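Local coordinates for DUF3299 domain-containing protein (Pseudomonas aeruginosa, PDB 4HSP) that is of unknown function, belongs to the DUF3299 family and probably works outside the cytoplasm, at the interface of chains A and B and the interface of chains A and C. Numbering follows the deposited sequence. Chains: chain A/B/C, hypothetical protein.

Contact 1: the interface of chains A and B. Residues chain A 87-88; chain B 108-109.
Two loops of the DUF3299 fold meet at the two-fold symmetric interface of chains A and B, a pairing that may or may not be biological: the stretch carrying A:Ile87 and A:His88, and the turn B:Met108-B:Asp109 that directly follows strand 105-107. A:Ile87 carries the contact on chain A, and its two branches serve different partners. With CG1 beside the backbone N and CG2 anti to it (chi1 -63°), the ethyl branch faces the selenomethionine B:Met108 while the methyl branch is turned to B:Asp109. The B:Met108 chain bends at its last torsion, chi3 -88°, which swings the terminal methyl toward chain A. There B:Met108 CE meets A:Ile87 CG1 at 3.7 Å, the two side chains crossing at about a right angle. B:Asp109 and A:Ile87 instead run past one another in opposite directions, and the carboxylate oxygen OD2 of B:Asp109 lies 3.3 Å from A:Ile87 CG2, with the carboxylate carbon behind it. A:Ile87 CG2 also sits 3.8 Å above the imidazole plane of its neighbour A:His88, over the ring centre, so this methyl is flanked by the imidazole face and, roughly at a right angle to it, by the partner's carboxylate. A:His88 approaches more loosely, its NE2 4.1 Å from B:Asp109 CB, with the ring and carboxylate planes 54° apart. NE2 of A:His88 and OD1 of B:Asp109 are 4.3 Å apart, too far for a bond, although an electrostatic attraction is possible if the imidazole is protonated.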
# COMPACT_ATOMS: atom_id res chain seq x y z
N ILE A 87 1.37 -8.88 -11.65
CA ILE A 87 1.84 -9.18 -10.29
C ILE A 87 0.89 -10.12 -9.55
O ILE A 87 1.31 -11.19 -9.13
CB ILE A 87 2.03 -7.84 -9.52
CG1 ILE A 87 3.12 -6.96 -10.18
CG2 ILE A 87 2.29 -8.05 -8.02
CD1 ILE A 87 2.56 -5.73 -10.82
N HIS A 88 -0.36 -9.70 -9.34
CA HIS A 88 -1.35 -10.46 -8.60
C HIS A 88 -2.22 -11.34 -9.49
O HIS A 88 -2.72 -12.36 -9.04
CB HIS A 88 -2.22 -9.51 -7.75
CG HIS A 88 -1.44 -8.81 -6.67
ND1 HIS A 88 -1.56 -7.44 -6.48
CD2 HIS A 88 -0.56 -9.31 -5.77
CE1 HIS A 88 -0.75 -7.15 -5.47
NE2 HIS A 88 -0.12 -8.25 -5.02
N MSE B 108 8.21 -5.80 -5.68
CA MSE B 108 7.90 -4.37 -5.48
C MSE B 108 6.66 -4.16 -4.60
O MSE B 108 6.59 -3.18 -3.85
CB MSE B 108 7.66 -3.70 -6.84
CG MSE B 108 8.43 -4.34 -7.98
SE MSE B 108 7.67 -3.92 -9.73
CE MSE B 108 6.41 -5.34 -9.88
N ASP B 109 5.68 -5.08 -4.72
CA ASP B 109 4.38 -5.09 -4.04
C ASP B 109 4.51 -5.19 -2.51
O ASP B 109 3.99 -4.33 -1.79
CB ASP B 109 3.47 -6.23 -4.59
CG ASP B 109 3.98 -7.67 -4.48
OD1 ASP B 109 3.86 -8.26 -3.37
OD2 ASP B 109 4.40 -8.24 -5.51

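Contact 2: the interface of chains A and C. Residues chain A 5, 7, 58, 116, 145; chain C 24-26.
C:His26, the first residue of helix 26-34, enters a site on chain A formed by A:Glu5, A:Lys58 and A:Trp116, at an interface of two DUF3299 protomers that is two-fold symmetric. The helix start is gripped by A:Glu5, whose extended chain carries the carboxylate out to the C:His26 backbone amide. A:Glu5 OE2 accepts from C:His26 N at 3.0 Å through its syn lone pair, in a nearly straight bond of 166° at the hydrogen. A carboxylate at the N-terminus of a helix acts as a cap from the neighbouring chain and would probably be stabilised by the helix dipole.

Packing is tight around the C:His26 side chain. With CG anti to the backbone N (chi1 180°), the imidazole is carried away from the helix start to the surface made by A:Lys58 and A:Trp116. A:Lys58 NZ stands over one face of the C:His26 ring, 3.9 Å from its centroid, in a cation-pi contact. A:Trp116 NE1 lies at the imidazole edge, in plane: the ND1 edge of C:His26 points at the face of the indole, the planes 76° apart. The six-membered part of the indole also packs on the histidine stem, A:Trp116 CZ2 touching C:His26 CB at 3.7 Å. C:His26 and A:Lys58 CE share one indole face, and A:Tyr145 CD2 lies behind, against the other, which should steady the tryptophan.

At the rim, A:Tyr145 OH donates to the carbonyl O of C:Pro24 at 2.6 Å, a short polar tether that hides little surface of either residue (9 and 14 Å²); the acceptor lies in plane at the tyrosine ring edge. The loose flank is the opposite one, where A:Thr7 and C:Ile25 lie side by side, A:Thr7 CG2 meeting C:Ile25 CG2 at 3.6 Å.

Within the fold, chain A offers residues of strands 4-5, 55-68 and 115-118 plus flanking loops, and chain C the loop leading into helix 26-34.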
# COMPACT_ATOMS: atom_id res chain seq x y z
N GLU A 5 -8.24 11.76 -26.07
CA GLU A 5 -8.50 10.78 -25.02
C GLU A 5 -8.87 9.45 -25.65
O GLU A 5 -9.68 9.38 -26.56
CB GLU A 5 -9.60 11.25 -24.06
CG GLU A 5 -9.83 10.26 -22.93
CD GLU A 5 -10.94 10.55 -21.95
OE1 GLU A 5 -11.45 11.70 -21.92
OE2 GLU A 5 -11.28 9.63 -21.17
N THR A 7 -9.85 5.14 -24.85
CA THR A 7 -10.38 4.13 -23.94
C THR A 7 -9.55 2.89 -24.23
O THR A 7 -9.01 2.79 -25.33
CB THR A 7 -11.88 3.91 -24.10
OG1 THR A 7 -12.13 3.23 -25.34
CG2 THR A 7 -12.70 5.20 -23.98
N LYS A 58 -4.08 10.34 -24.63
CA LYS A 58 -4.31 10.41 -23.18
C LYS A 58 -5.09 9.14 -22.80
O LYS A 58 -6.15 8.85 -23.35
CB LYS A 58 -5.07 11.70 -22.85
CG LYS A 58 -5.50 11.90 -21.42
CD LYS A 58 -6.57 12.99 -21.40
CE LYS A 58 -6.88 13.50 -20.02
NZ LYS A 58 -7.98 14.49 -20.07
N TRP A 116 -3.60 9.36 -15.28
CA TRP A 116 -3.76 9.82 -16.66
C TRP A 116 -2.34 9.92 -17.24
O TRP A 116 -1.50 10.60 -16.66
CB TRP A 116 -4.50 11.18 -16.75
CG TRP A 116 -5.97 11.11 -16.51
CD1 TRP A 116 -6.65 11.54 -15.40
CD2 TRP A 116 -6.94 10.51 -17.37
NE1 TRP A 116 -7.97 11.19 -15.50
CE2 TRP A 116 -8.19 10.56 -16.70
CE3 TRP A 116 -6.89 9.92 -18.65
CZ2 TRP A 116 -9.37 10.08 -17.28
CZ3 TRP A 116 -8.05 9.44 -19.21
CH2 TRP A 116 -9.27 9.49 -18.52
N TYR A 145 -5.42 10.12 -11.53
CA TYR A 145 -6.81 10.05 -11.98
C TYR A 145 -7.65 10.62 -10.86
O TYR A 145 -7.65 10.10 -9.74
CB TYR A 145 -7.17 8.59 -12.29
CG TYR A 145 -8.55 8.35 -12.87
CD1 TYR A 145 -9.66 8.20 -12.04
CD2 TYR A 145 -8.72 8.12 -14.23
CE1 TYR A 145 -10.93 7.93 -12.56
CE2 TYR A 145 -9.97 7.81 -14.76
CZ TYR A 145 -11.07 7.73 -13.93
OH TYR A 145 -12.29 7.41 -14.46
N PRO C 24 -13.75 4.94 -15.94
CA PRO C 24 -14.57 5.85 -16.76
C PRO C 24 -13.80 6.94 -17.51
O PRO C 24 -12.77 7.41 -17.05
CB PRO C 24 -15.49 6.53 -15.74
CG PRO C 24 -15.48 5.71 -14.58
CD PRO C 24 -14.21 4.92 -14.54
N ILE C 25 -14.36 7.39 -18.63
CA ILE C 25 -13.80 8.50 -19.40
C ILE C 25 -13.80 9.74 -18.50
O ILE C 25 -14.61 9.83 -17.56
CB ILE C 25 -14.55 8.73 -20.73
CG1 ILE C 25 -16.05 8.94 -20.52
CG2 ILE C 25 -14.24 7.59 -21.72
CD1 ILE C 25 -16.75 9.75 -21.69
N HIS C 26 -12.86 10.63 -18.76
CA HIS C 26 -12.60 11.84 -18.00
C HIS C 26 -13.86 12.68 -17.74
O HIS C 26 -14.10 13.08 -16.60
CB HIS C 26 -11.56 12.69 -18.74
CG HIS C 26 -11.23 13.96 -18.05
ND1 HIS C 26 -10.34 13.99 -16.99
CD2 HIS C 26 -11.65 15.22 -18.31
CE1 HIS C 26 -10.23 15.27 -16.65
NE2 HIS C 26 -11.02 16.04 -17.40

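Contacts 1 and 2 lie about 24 Å apart, measured between the centres of their C-alpha atoms, and share no residues. Chain A takes part in both, using a loop in contact 1 and mainly strand residues with their flanking loops in contact 2, so one protomer can hold two neighbours at once. Because each interface is two-fold symmetric, the two kinds of pairing together could join the four chains of the deposited assembly. The residues described hide more surface in contact 2 and include hydrogen bonds; that a tetramer also forms in the cell is an inference.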